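Local coordinates for cysteine-rich repeat secretory protein 2 (Arabidopsis thaliana, PDB 6GRE) that modulates cell-to-cell trafficking in plants, restricting plasmodesmal permeability through callose deposition during salicylic acid-triggered immune responses and contributing to systemic acquired resistance, at residues S22-N27 with V58-I63; S30-F35 with I105-K110. All coordinates share one frame; numbering follows the deposited sequence.

Contact 1 of 2, residues S22-N27 with V58-I63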
ATOM      1  N   SER A  22     -10.786 -16.622 -19.499  1.00 25.77           N
ATOM      2  CA  SER A  22     -10.969 -15.448 -20.328  1.00 27.20           C
ATOM      3  C   SER A  22      -9.630 -14.753 -20.533  1.00 22.89           C
ATOM      4  O   SER A  22      -8.665 -14.994 -19.803  1.00 21.77           O
ATOM      5  CB  SER A  22     -11.944 -14.485 -19.692  1.00 31.53           C
ATOM      6  OG  SER A  22     -11.416 -14.000 -18.458  1.00 34.95           O
ATOM      7  N   GLY A  23      -9.588 -13.859 -21.513  1.00 20.44           N
ATOM      8  CA  GLY A  23      -8.428 -13.082 -21.765  1.00 19.32           C
ATOM      9  C   GLY A  23      -8.021 -12.276 -20.528  1.00 18.55           C
ATOM     10  O   GLY A  23      -6.832 -12.105 -20.302  1.00 18.70           O
ATOM     11  N   TYR A  24      -9.012 -11.724 -19.833  1.00 20.23           N
ATOM     12  CA  TYR A  24      -8.719 -10.936 -18.611  1.00 19.42           C
ATOM     13  C   TYR A  24      -7.920 -11.799 -17.635  1.00 20.17           C
ATOM     14  O   TYR A  24      -6.865 -11.343 -17.152  1.00 20.17           O
ATOM     15  CB  TYR A  24      -9.982 -10.394 -17.950  1.00 19.98           C
ATOM     16  CG  TYR A  24      -9.662  -9.390 -16.877  1.00 21.84           C
ATOM     17  CD1 TYR A  24      -9.478  -8.073 -17.221  1.00 21.36           C
ATOM     18  CD2 TYR A  24      -9.419  -9.774 -15.573  1.00 20.52           C
ATOM     19  CE1 TYR A  24      -9.163  -7.125 -16.263  1.00 22.50           C
ATOM     20  CE2 TYR A  24      -9.088  -8.843 -14.602  1.00 20.53           C
ATOM     21  CZ  TYR A  24      -8.958  -7.516 -14.960  1.00 22.82           C
ATOM     22  OH  TYR A  24      -8.664  -6.540 -14.038  1.00 22.27           O
ATOM     23  N   GLU A  25      -8.396 -13.018 -17.345  1.00 19.54           N
ATOM     24  CA  GLU A  25      -7.723 -13.921 -16.399  1.00 19.71           C
ATOM     25  C   GLU A  25      -6.291 -14.161 -16.880  1.00 18.97           C
ATOM     26  O   GLU A  25      -5.336 -14.068 -16.122  1.00 18.62           O
ATOM     27  CB  GLU A  25      -8.435 -15.256 -16.237  1.00 20.82           C
ATOM     28  CG  GLU A  25      -7.730 -16.152 -15.224  1.00 23.66           C
ATOM     29  CD  GLU A  25      -8.407 -17.481 -14.962  1.00 27.93           C
ATOM     30  OE1 GLU A  25      -8.994 -18.007 -15.886  1.00 33.14           O
ATOM     31  OE2 GLU A  25      -8.369 -17.949 -13.811  1.00 34.66           O
ATOM     32  N   THR A  26      -6.110 -14.461 -18.175  1.00 18.17           N
ATOM     33  CA  THR A  26      -4.812 -14.759 -18.699  1.00 17.49           C
ATOM     34  C   THR A  26      -3.901 -13.527 -18.607  1.00 19.34           C
ATOM     35  O   THR A  26      -2.738 -13.624 -18.244  1.00 19.80           O
ATOM     36  CB  THR A  26      -4.910 -15.249 -20.155  1.00 18.43           C
ATOM     37  OG1 THR A  26      -5.765 -16.384 -20.115  1.00 18.96           O
ATOM     38  CG2 THR A  26      -3.562 -15.574 -20.747  1.00 17.63           C
ATOM     39  N   ASN A  27      -4.438 -12.357 -18.949  1.00 19.25           N
ATOM     40  CA  ASN A  27      -3.664 -11.114 -18.897  1.00 19.62           C
ATOM     41  C   ASN A  27      -3.284 -10.765 -17.443  1.00 19.68           C
ATOM     42  O   ASN A  27      -2.177 -10.304 -17.199  1.00 19.43           O
ATOM     43  CB  ASN A  27      -4.410  -9.987 -19.618  1.00 21.44           C
ATOM     44  CG  ASN A  27      -4.413 -10.179 -21.128  1.00 22.79           C
ATOM     45  OD1 ASN A  27      -3.537 -10.844 -21.674  1.00 22.72           O
ATOM     46  ND2 ASN A  27      -5.345  -9.531 -21.799  1.00 25.24           N
ATOM     47  N   VAL A  58     -10.633  -7.162 -21.700  1.00 22.61           N
ATOM     48  CA  VAL A  58      -9.539  -8.083 -21.332  1.00 20.97           C
ATOM     49  C   VAL A  58      -8.318  -7.338 -20.776  1.00 23.39           C
ATOM     50  O   VAL A  58      -7.382  -7.962 -20.284  1.00 21.90           O
ATOM     51  CB  VAL A  58      -9.110  -8.937 -22.545  1.00 21.34           C
ATOM     52  CG1 VAL A  58     -10.249  -9.803 -23.077  1.00 21.30           C
ATOM     53  CG2 VAL A  58      -8.503  -8.087 -23.628  1.00 21.35           C
ATOM     54  N   THR A  59      -8.285  -6.016 -20.925  1.00 22.38           N
ATOM     55  CA  THR A  59      -7.109  -5.237 -20.541  1.00 23.06           C
ATOM     56  C   THR A  59      -7.061  -5.105 -19.011  1.00 20.89           C
ATOM     57  O   THR A  59      -8.055  -4.763 -18.393  1.00 22.58           O
ATOM     58  CB  THR A  59      -7.124  -3.857 -21.209  1.00 24.31           C
ATOM     59  OG1 THR A  59      -6.985  -4.064 -22.621  1.00 23.27           O
ATOM     60  CG2 THR A  59      -5.992  -2.964 -20.756  1.00 26.15           C
ATOM     61  N   VAL A  60      -5.875  -5.354 -18.464  1.00 21.21           N
ATOM     62  CA  VAL A  60      -5.609  -5.288 -17.005  0.60 20.44           C
ATOM     63  C   VAL A  60      -4.574  -4.198 -16.752  1.00 18.93           C
ATOM     64  O   VAL A  60      -3.624  -4.072 -17.453  1.00 18.90           O
ATOM     65  CB  VAL A  60      -5.067  -6.599 -16.406  0.60 20.20           C
ATOM     66  CG1 VAL A  60      -5.296  -6.606 -14.884  0.60 18.53           C
ATOM     67  CG2 VAL A  60      -5.617  -7.843 -17.076  0.60 23.27           C
ATOM     68  N   TYR A  61      -4.778  -3.462 -15.658  1.00 18.57           N
ATOM     69  CA  TYR A  61      -3.910  -2.395 -15.217  1.00 19.72           C
ATOM     70  C   TYR A  61      -3.466  -2.726 -13.797  1.00 17.29           C
ATOM     71  O   TYR A  61      -4.280  -3.100 -12.975  1.00 19.14           O
ATOM     72  CB  TYR A  61      -4.652  -1.058 -15.207  1.00 20.47           C
ATOM     73  CG  TYR A  61      -5.256  -0.669 -16.537  1.00 21.26           C
ATOM     74  CD1 TYR A  61      -6.496  -1.156 -16.913  1.00 22.93           C
ATOM     75  CD2 TYR A  61      -4.594   0.182 -17.403  1.00 23.68           C
ATOM     76  CE1 TYR A  61      -7.064  -0.811 -18.130  1.00 24.07           C
ATOM     77  CE2 TYR A  61      -5.149   0.541 -18.624  1.00 25.15           C
ATOM     78  CZ  TYR A  61      -6.389   0.038 -18.983  1.00 25.46           C
ATOM     79  OH  TYR A  61      -6.928   0.377 -20.199  1.00 28.15           O
ATOM     80  N   GLY A  62      -2.183  -2.520 -13.525  1.00 17.14           N
ATOM     81  CA  GLY A  62      -1.743  -2.819 -12.177  1.00 18.28           C
ATOM     82  C   GLY A  62      -0.485  -2.093 -11.786  1.00 19.11           C
ATOM     83  O   GLY A  62       0.264  -1.546 -12.612  1.00 19.12           O
ATOM     84  N   ILE A  63      -0.246  -2.132 -10.469  1.00 17.31           N
ATOM     85  CA  ILE A  63       1.005  -1.687  -9.897  1.00 18.32           C
ATOM     86  C   ILE A  63       1.462  -2.687  -8.836  1.00 16.46           C
ATOM     87  O   ILE A  63       0.644  -3.426  -8.260  1.00 17.13           O
ATOM     88  CB  ILE A  63       0.880  -0.282  -9.262  1.00 17.29           C
ATOM     89  CG1 ILE A  63      -0.022  -0.302  -8.020  1.00 17.22           C
ATOM     90  CG2 ILE A  63       0.417   0.748 -10.275  1.00 18.22           C
ATOM     91  CD1 ILE A  63       0.037   0.952  -7.167  1.00 18.48           C
TER
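Tyr24, in the first turn of helix 23-38, lays its side chain against the backbone of Val58 and Thr59 and the methyls of Val60, where the chain runs into strand 60-66. Its CG is anti to the backbone N (chi1 -169°), beside the carbonyl carbon. Followed outward, CB sits beside Val58 CA, CD1 lies near the carbonyl oxygens of both Val58 and Thr59, and CE1 comes to 3.4 Å from Thr59 O, which stands at the ring edge close to its plane. In the conformer given here, one face of the ring takes Val60 CG2 in a CH-pi contact, the methyl lying 3.9 Å from the Tyr24 ring centroid and offset toward the rim. The other branch, Val60 CG1, touches the tip, 3.5 Å from Tyr24 OH. The hydroxyl has its polar partner beyond this pair, in the backbone O of Tyr94, whose ring also meets Tyr24 edge-to-face.

One turn later Asn27 adds the hydrogen bond of the contact. Its ND2 donates to Val58 O at 3.0 Å, with an almost straight N-H...O angle of 178°. The acceptor lies in the Asn27 amide plane, whereas the donor stands well above the carbonyl plane of Val58. Asn27 CB meanwhile rests 3.5 Å from Val60 CG2, so this methyl is shared between the amide side chain and the tyrosine face. At the helix start, Gly23 CA meets Val58 CG1 at 4.0 Å, and Ser22 is the N-cap, its OG accepting a weak bond from Glu25 N. This is helix-on-sheet packing at the entrance to a strand, within the first Gnk2-homologous (DUF26) domain of the ectodomain, where a helix packs on one face of an antiparallel sheet.

Contact 2 of 2, residues S30-F35 with I105-K110. With NAG (2-acetamido-2-deoxy-beta-D-glucopyranose), chain C.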
ATOM      1  N   SER A  30      -0.424 -12.884 -16.394  1.00 21.02           N
ATOM      2  CA  SER A  30       0.784 -12.348 -17.014  0.60 22.11           C
ATOM      3  C   SER A  30       1.235 -11.083 -16.284  1.00 21.48           C
ATOM      4  O   SER A  30       2.420 -10.900 -16.072  1.00 23.58           O
ATOM      5  CB  SER A  30       0.609 -12.061 -18.490  0.60 23.71           C
ATOM      6  OG  SER A  30      -0.001 -13.151 -19.148  0.60 26.36           O
ATOM      7  N   LEU A  31       0.274 -10.208 -15.941  1.00 21.63           N
ATOM      8  CA  LEU A  31       0.580  -8.948 -15.223  1.00 22.92           C
ATOM      9  C   LEU A  31       1.314  -9.274 -13.917  1.00 23.93           C
ATOM     10  O   LEU A  31       2.359  -8.678 -13.603  1.00 23.46           O
ATOM     11  CB  LEU A  31      -0.715  -8.194 -14.929  1.00 23.21           C
ATOM     12  CG  LEU A  31      -0.555  -7.014 -13.957  1.00 24.81           C
ATOM     13  CD1 LEU A  31       0.118  -5.865 -14.669  1.00 29.06           C
ATOM     14  CD2 LEU A  31      -1.892  -6.572 -13.390  1.00 27.34           C
ATOM     15  N   LEU A  32       0.751 -10.205 -13.151  1.00 21.75           N
ATOM     16  CA  LEU A  32       1.283 -10.538 -11.816  1.00 22.44           C
ATOM     17  C   LEU A  32       2.699 -11.109 -11.905  1.00 24.29           C
ATOM     18  O   LEU A  32       3.548 -10.742 -11.100  1.00 23.32           O
ATOM     19  CB  LEU A  32       0.335 -11.505 -11.113  1.00 23.00           C
ATOM     20  CG  LEU A  32      -1.044 -10.943 -10.796  1.00 25.86           C
ATOM     21  CD1 LEU A  32      -1.947 -12.013 -10.224  1.00 25.18           C
ATOM     22  CD2 LEU A  32      -0.947  -9.745  -9.858  1.00 27.68           C
ATOM     23  N   SER A  33       2.973 -11.958 -12.904  1.00 25.40           N
ATOM     24  CA  SER A  33       4.313 -12.504 -13.116  0.50 25.03           C
ATOM     25  C   SER A  33       5.293 -11.374 -13.447  1.00 26.89           C
ATOM     26  O   SER A  33       6.470 -11.392 -13.037  1.00 29.72           O
ATOM     27  CB  SER A  33       4.295 -13.550 -14.204  0.50 27.41           C
ATOM     28  OG  SER A  33       3.578 -14.699 -13.776  0.50 29.75           O
ATOM     29  N   SER A  34       4.809 -10.384 -14.193  1.00 26.16           N
ATOM     30  CA  SER A  34       5.606  -9.219 -14.566  1.00 28.16           C
ATOM     31  C   SER A  34       6.006  -8.397 -13.333  1.00 28.54           C
ATOM     32  O   SER A  34       7.097  -7.822 -13.324  1.00 30.14           O
ATOM     33  CB  SER A  34       4.885  -8.364 -15.540  1.00 29.62           C
ATOM     34  OG  SER A  34       4.760  -9.074 -16.759  1.00 36.12           O
ATOM     35  N   PHE A  35       5.087  -8.271 -12.369  1.00 27.13           N
ATOM     36  CA  PHE A  35       5.379  -7.561 -11.114  1.00 27.76           C
ATOM     37  C   PHE A  35       6.615  -8.184 -10.471  1.00 26.84           C
ATOM     38  O   PHE A  35       7.565  -7.486 -10.069  1.00 28.03           O
ATOM     39  CB  PHE A  35       4.243  -7.667 -10.091  1.00 23.32           C
ATOM     40  CG  PHE A  35       2.966  -6.907 -10.348  1.00 24.87           C
ATOM     41  CD1 PHE A  35       2.869  -5.905 -11.294  1.00 24.32           C
ATOM     42  CD2 PHE A  35       1.846  -7.211  -9.592  1.00 23.83           C
ATOM     43  CE1 PHE A  35       1.689  -5.197 -11.457  1.00 25.97           C
ATOM     44  CE2 PHE A  35       0.657  -6.527  -9.780  1.00 26.47           C
ATOM     45  CZ  PHE A  35       0.582  -5.527 -10.713  1.00 23.94           C
ATOM     46  N   ILE A 105       0.291  -5.121  -3.964  1.00 16.13           N
ATOM     47  CA  ILE A 105      -0.024  -5.284  -5.367  1.00 15.89           C
ATOM     48  C   ILE A 105      -1.467  -4.843  -5.587  1.00 16.20           C
ATOM     49  O   ILE A 105      -2.308  -4.956  -4.689  1.00 17.48           O
ATOM     50  CB  ILE A 105       0.233  -6.727  -5.840  1.00 17.31           C
ATOM     51  CG1 ILE A 105      -0.609  -7.746  -5.084  1.00 18.74           C
ATOM     52  CG2 ILE A 105       1.710  -7.040  -5.801  1.00 17.20           C
ATOM     53  CD1 ILE A 105      -0.583  -9.139  -5.695  1.00 20.46           C
ATOM     54  N   ARG A 106      -1.746  -4.306  -6.778  1.00 16.21           N
ATOM     55  CA  ARG A 106      -3.058  -3.790  -7.054  1.00 17.37           C
ATOM     56  C   ARG A 106      -3.318  -3.906  -8.553  1.00 16.85           C
ATOM     57  O   ARG A 106      -2.458  -3.540  -9.353  1.00 17.92           O
ATOM     58  CB  ARG A 106      -3.167  -2.336  -6.581  1.00 17.61           C
ATOM     59  CG  ARG A 106      -4.561  -1.737  -6.619  1.00 19.22           C
ATOM     60  CD  ARG A 106      -4.478  -0.329  -6.046  1.00 19.90           C
ATOM     61  NE  ARG A 106      -5.778   0.315  -5.943  1.00 22.46           N
ATOM     62  CZ  ARG A 106      -6.058   1.291  -5.096  1.00 22.85           C
ATOM     63  NH1 ARG A 106      -5.078   1.854  -4.414  1.00 19.09           N
ATOM     64  NH2 ARG A 106      -7.313   1.681  -4.926  1.00 26.77           N
ATOM     65  N   TYR A 107      -4.516  -4.391  -8.890  1.00 17.21           N
ATOM     66  CA  TYR A 107      -4.906  -4.500 -10.291  1.00 18.40           C
ATOM     67  C   TYR A 107      -6.398  -4.217 -10.436  1.00 18.70           C
ATOM     68  O   TYR A 107      -7.164  -4.358  -9.526  1.00 19.10           O
ATOM     69  CB  TYR A 107      -4.537  -5.878 -10.831  1.00 18.74           C
ATOM     70  CG  TYR A 107      -5.107  -7.054 -10.078  1.00 18.23           C
ATOM     71  CD1 TYR A 107      -6.374  -7.546 -10.346  1.00 18.65           C
ATOM     72  CD2 TYR A 107      -4.348  -7.722  -9.138  1.00 17.92           C
ATOM     73  CE1 TYR A 107      -6.878  -8.640  -9.659  1.00 18.67           C
ATOM     74  CE2 TYR A 107      -4.829  -8.815  -8.452  1.00 18.87           C
ATOM     75  CZ  TYR A 107      -6.090  -9.301  -8.737  1.00 18.85           C
ATOM     76  OH  TYR A 107      -6.522 -10.402  -8.064  1.00 20.30           O
ATOM     77  N   ASP A 108      -6.779  -3.806 -11.648  1.00 19.56           N
ATOM     78  CA  ASP A 108      -8.119  -3.449 -11.951  1.00 20.88           C
ATOM     79  C   ASP A 108      -8.278  -3.495 -13.472  1.00 19.45           C
ATOM     80  O   ASP A 108      -7.290  -3.579 -14.186  1.00 18.64           O
ATOM     81  CB  ASP A 108      -8.448  -2.064 -11.382  1.00 22.61           C
ATOM     82  CG  ASP A 108      -9.931  -1.786 -11.211  1.00 26.17           C
ATOM     83  OD1 ASP A 108     -10.746  -2.672 -11.513  1.00 23.87           O
ATOM     84  OD2 ASP A 108     -10.260  -0.666 -10.781  1.00 31.22           O
ATOM     85  N   ASN A 109      -9.542  -3.416 -13.915  1.00 20.94           N
ATOM     86  CA  ASN A 109      -9.891  -3.487 -15.346  1.00 22.27           C
ATOM     87  C   ASN A 109     -10.070  -2.078 -15.937  1.00 23.94           C
ATOM     88  O   ASN A 109     -10.600  -1.912 -17.011  1.00 24.70           O
ATOM     89  CB  ASN A 109     -11.124  -4.376 -15.550  1.00 23.24           C
ATOM     90  CG  ASN A 109     -12.418  -3.723 -15.128  1.00 27.19           C
ATOM     91  OD1 ASN A 109     -12.452  -2.914 -14.198  1.00 28.19           O
ATOM     92  ND2 ASN A 109     -13.493  -4.059 -15.820  1.00 29.63           N
ATOM     93  N   LYS A 110      -9.607  -1.059 -15.211  1.00 22.84           N
ATOM     94  CA  LYS A 110      -9.466   0.289 -15.700  1.00 24.72           C
ATOM     95  C   LYS A 110      -8.259   0.900 -14.990  1.00 24.18           C
ATOM     96  O   LYS A 110      -7.858   0.420 -13.932  1.00 24.13           O
ATOM     97  CB  LYS A 110     -10.736   1.095 -15.413  1.00 28.18           C
ATOM     98  CG  LYS A 110     -11.036   1.288 -13.936  1.00 31.04           C
ATOM     99  CD  LYS A 110     -12.326   2.018 -13.646  1.00 36.28           C
ATOM    100  CE  LYS A 110     -12.686   1.988 -12.174  1.00 38.86           C
ATOM    101  NZ  LYS A 110     -12.784   0.598 -11.652  1.00 40.56           N
TER
HETATM  102  C1  NAG C   1     -14.813  -3.538 -15.565  1.00 32.94           C
HETATM  103  C2  NAG C   1     -15.423  -2.863 -16.791  1.00 36.54           C
HETATM  104  C3  NAG C   1     -16.817  -2.354 -16.483  1.00 38.90           C
HETATM  105  C4  NAG C   1     -17.659  -3.497 -15.953  1.00 44.97           C
HETATM  106  C5  NAG C   1     -16.961  -4.253 -14.812  1.00 42.21           C
HETATM  107  C6  NAG C   1     -17.673  -5.556 -14.490  1.00 40.79           C
HETATM  108  C7  NAG C   1     -13.822  -1.812 -18.290  1.00 36.27           C
HETATM  109  C8  NAG C   1     -13.083  -0.563 -18.650  1.00 35.67           C
HETATM  110  N2  NAG C   1     -14.642  -1.736 -17.253  1.00 35.17           N
HETATM  111  O3  NAG C   1     -17.374  -1.833 -17.694  1.00 41.83           O
HETATM  112  O4  NAG C   1     -18.922  -2.984 -15.502  1.00 56.28           O
HETATM  113  O5  NAG C   1     -15.627  -4.624 -15.165  1.00 36.39           O
HETATM  114  O6  NAG C   1     -17.690  -6.410 -15.652  1.00 44.82           O
HETATM  115  O7  NAG C   1     -13.672  -2.853 -18.926  1.00 37.78           O
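The Phe35 ring has Leu31 O of its own helix over one face, 3.6 Å above the plane and offset toward the rim, and Arg106 O at its edge, 3.9 Å from Phe35 CZ. Ile105 approaches the same ring obliquely: its CG2 comes to 3.8 Å from Phe35 CD2, and its CB lies close to CE2. The Tyr107 ring is also met obliquely, by Leu32 CD2, which is 4.0 Å from Tyr107 CD2. Leu31 CD2 meets Tyr107 CB at 3.7 Å, so Leu31 touches the root of the side chain and Leu32 the ring. Leu32 CD2 also faces Ile105 CD1, more loosely. The interface between the segments is thus mostly apolar.

The strand's alternation puts Arg106 on the far side of the sheet, where NH2 bonds Ser203 OG of the second Gnk2-homologous repeat and the guanidinium makes cation-pi contacts with Phe97 and Phe112; Arg106 also lines the pocket of a bound 2-(2-ethoxyethoxy)ethanol. At the end of the strand, Asp108 OD2 forms a salt bridge with Lys110 NZ at 3.0 Å; just after it, Asn109 ND2 is covalently linked to C1 of an N-acetylglucosamine, marking this turn as an N-glycosylation site.

Helix 30-35 and strand 105-108 run nearly antiparallel, at 154°, with their axes 10.3 Å apart. Helix 72-90 packs beside them, Val83 against Leu32 and Val86 against Ile105 and Tyr107, while Leu31 also reaches Val60 in strand 60-66 and Phe47 and Val49 in strand 44-49.

In the fold
After the edge strand 10-13 the chain enters helix 23-38, which supplies one side of both contacts. Contact 1 closes the shorter loop, bringing the start of the helix to strand 60-66 after an excursion through strand 44-49. Contact 2 closes a longer one, joining a later part of the helix to strand 103-108 after helix 72-90 and strand 96-99. The two loops cross, since their segments alternate along the chain. Strands 60-66 and 103-108 are antiparallel neighbours, with Tyr61 and Asp108, and Ile63 and Arg106, paired through their backbones. One helix is thereby tied to adjacent strands of the five-stranded sheet of the first repeat.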